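Local coordinates for protein nigritoxine (Vibrio nigripulchritudo, PDB 5M41) that acts as a bacterial toxin against crustaceans and insects and has a new fold, at residues A[75-81]-A[169-174]. Residues are numbered along the deposited sequence; the frame is centred on the assembly and turned at random.
Sequences TVDIYTY and PRTINI
Thr80 sets its OG1 between its own backbone N and carbonyl carbon (chi1 56°), and Arg170 starts the same way before bending at its second torsion (chi2 91°); the two side chains meet over the sheet face that also carries Ile78 and Ile172. Arg170 NE donates to Thr80 OG1 at 2.7 Å in an almost straight bond (178°), with the oxygen at the guanidinium edge, close to its plane. Ile172 CG2 lies against one face of that guanidinium, displaced from its centre. Ile172 reaches across with CD1, which presses on Thr80 CG2 at 3.4 Å, tighter than usual, while its CG1 packs against Ile78 CB. Further along, Ile174 CB meets Ile78 CG1 at 3.6 Å and its CG2 touches Val76 CB. The backbones pair antiparallel: Ile78 and Ile172 exchange two N-H...O bonds of 2.8 Å, and Ile174 N to Val76 O (2.9 Å) extends the pairing beyond the strand. On the other face Tyr79 and Thr171 run alongside each other in the same direction, Thr171 OG1 3.4 Å from Tyr79 CE1; Pro169 CG touches Tyr79 CB, and Tyr79 OH is hydrogen-bonded to Ser95 O. Two separate waters bridge the segments, one linking Asn173 ND2 to Asp77 OD1, the other Arg170 N to Thr80 O; Asn173 OD1 is hydrogen-bonded to Ser175 OG. Strand 170-173 is an outermost strand of a five-stranded antiparallel sheet, with strand 77-80 between it and strand 86-90. Helix 177-191 covers the isoleucine face through Leu177 and Ile180, and helix 62-67 packs on Val76 and Ile174.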
# COMPACT_ATOMS: atom_id res chain seq x y z
N THR A 75 -51.45 -8.95 -18.20
CA THR A 75 -51.37 -7.50 -18.28
C THR A 75 -51.78 -6.83 -16.96
O THR A 75 -52.74 -7.25 -16.32
CB THR A 75 -52.18 -6.98 -19.49
OG1 THR A 75 -51.67 -5.70 -19.88
CG2 THR A 75 -53.65 -6.86 -19.18
N VAL A 76 -51.04 -5.81 -16.54
CA VAL A 76 -51.30 -5.19 -15.24
C VAL A 76 -51.29 -3.66 -15.39
O VAL A 76 -50.25 -3.07 -15.74
CB VAL A 76 -50.27 -5.65 -14.18
CG1 VAL A 76 -50.50 -4.97 -12.84
CG2 VAL A 76 -50.31 -7.15 -14.00
N ASP A 77 -52.44 -3.05 -15.17
CA ASP A 77 -52.60 -1.60 -15.27
C ASP A 77 -51.96 -0.86 -14.09
O ASP A 77 -52.11 -1.26 -12.93
CB ASP A 77 -54.09 -1.20 -15.31
CG ASP A 77 -54.80 -1.64 -16.58
OD1 ASP A 77 -54.18 -2.23 -17.48
OD2 ASP A 77 -56.01 -1.37 -16.68
N ILE A 78 -51.28 0.23 -14.41
CA ILE A 78 -50.69 1.13 -13.41
C ILE A 78 -51.12 2.54 -13.78
O ILE A 78 -51.16 2.87 -14.96
CB ILE A 78 -49.13 1.08 -13.44
CG1 ILE A 78 -48.61 -0.28 -12.98
CG2 ILE A 78 -48.53 2.18 -12.60
CD1 ILE A 78 -48.98 -0.66 -11.56
N TYR A 79 -51.42 3.39 -12.80
CA TYR A 79 -51.61 4.80 -13.10
C TYR A 79 -50.32 5.56 -12.79
O TYR A 79 -49.72 5.35 -11.73
CB TYR A 79 -52.74 5.42 -12.29
CG TYR A 79 -54.09 4.72 -12.37
CD1 TYR A 79 -54.50 4.07 -13.53
CD2 TYR A 79 -54.97 4.75 -11.29
CE1 TYR A 79 -55.74 3.44 -13.60
CE2 TYR A 79 -56.22 4.13 -11.35
CZ TYR A 79 -56.59 3.47 -12.51
OH TYR A 79 -57.82 2.85 -12.61
N THR A 80 -49.93 6.46 -13.68
CA THR A 80 -48.77 7.30 -13.47
C THR A 80 -49.21 8.70 -13.07
O THR A 80 -50.35 9.09 -13.31
CB THR A 80 -47.88 7.37 -14.72
OG1 THR A 80 -48.66 7.84 -15.83
CG2 THR A 80 -47.29 6.01 -15.03
N TYR A 81 -48.30 9.43 -12.45
CA TYR A 81 -48.59 10.71 -11.82
C TYR A 81 -47.46 11.65 -12.15
O TYR A 81 -46.31 11.22 -12.32
CB TYR A 81 -48.53 10.55 -10.31
CG TYR A 81 -49.60 9.73 -9.63
CD1 TYR A 81 -50.95 9.93 -9.91
CD2 TYR A 81 -49.27 8.84 -8.63
CE1 TYR A 81 -51.95 9.21 -9.25
CE2 TYR A 81 -50.25 8.10 -7.96
CZ TYR A 81 -51.58 8.30 -8.27
OH TYR A 81 -52.54 7.60 -7.61
N PRO A 169 -55.61 10.17 -13.74
CA PRO A 169 -54.24 9.84 -14.19
C PRO A 169 -54.24 8.98 -15.47
O PRO A 169 -55.25 8.35 -15.78
CB PRO A 169 -53.65 9.07 -13.00
CG PRO A 169 -54.83 8.53 -12.26
CD PRO A 169 -55.97 9.47 -12.49
N ARG A 170 -53.14 8.94 -16.21
CA ARG A 170 -53.15 8.02 -17.34
C ARG A 170 -52.72 6.62 -16.92
O ARG A 170 -52.05 6.44 -15.90
CB ARG A 170 -52.46 8.55 -18.61
CG ARG A 170 -50.96 8.66 -18.59
CD ARG A 170 -50.19 7.44 -19.10
NE ARG A 170 -48.82 7.58 -18.56
CZ ARG A 170 -47.68 7.61 -19.25
NH1 ARG A 170 -47.65 7.40 -20.57
NH2 ARG A 170 -46.56 7.80 -18.59
N THR A 171 -53.15 5.64 -17.70
CA THR A 171 -52.91 4.23 -17.45
C THR A 171 -51.80 3.71 -18.35
O THR A 171 -51.78 3.99 -19.53
CB THR A 171 -54.20 3.44 -17.70
OG1 THR A 171 -55.24 4.02 -16.91
CG2 THR A 171 -54.05 1.95 -17.34
N ILE A 172 -50.86 2.98 -17.77
CA ILE A 172 -49.82 2.29 -18.53
C ILE A 172 -49.82 0.84 -18.11
O ILE A 172 -50.38 0.49 -17.06
CB ILE A 172 -48.41 2.87 -18.23
CG1 ILE A 172 -48.06 2.67 -16.74
CG2 ILE A 172 -48.33 4.32 -18.66
CD1 ILE A 172 -46.61 2.98 -16.36
N ASN A 173 -49.24 -0.02 -18.93
CA ASN A 173 -48.88 -1.35 -18.47
C ASN A 173 -47.64 -1.28 -17.54
O ASN A 173 -46.76 -0.43 -17.73
CB ASN A 173 -48.61 -2.27 -19.65
CG ASN A 173 -48.49 -3.72 -19.22
OD1 ASN A 173 -47.45 -4.36 -19.44
ND2 ASN A 173 -49.53 -4.24 -18.57
N ILE A 174 -47.60 -2.17 -16.55
CA ILE A 174 -46.57 -2.15 -15.53
C ILE A 174 -45.14 -2.33 -16.09
O ILE A 174 -44.19 -1.83 -15.49
CB ILE A 174 -46.87 -3.15 -14.36
CG1 ILE A 174 -45.97 -2.85 -13.16
CG2 ILE A 174 -46.72 -4.60 -14.81
CD1 ILE A 174 -46.43 -3.48 -11.85
O HOH W 1 -51.92 -2.96 -18.87
O HOH W 2 -51.23 10.85 -15.20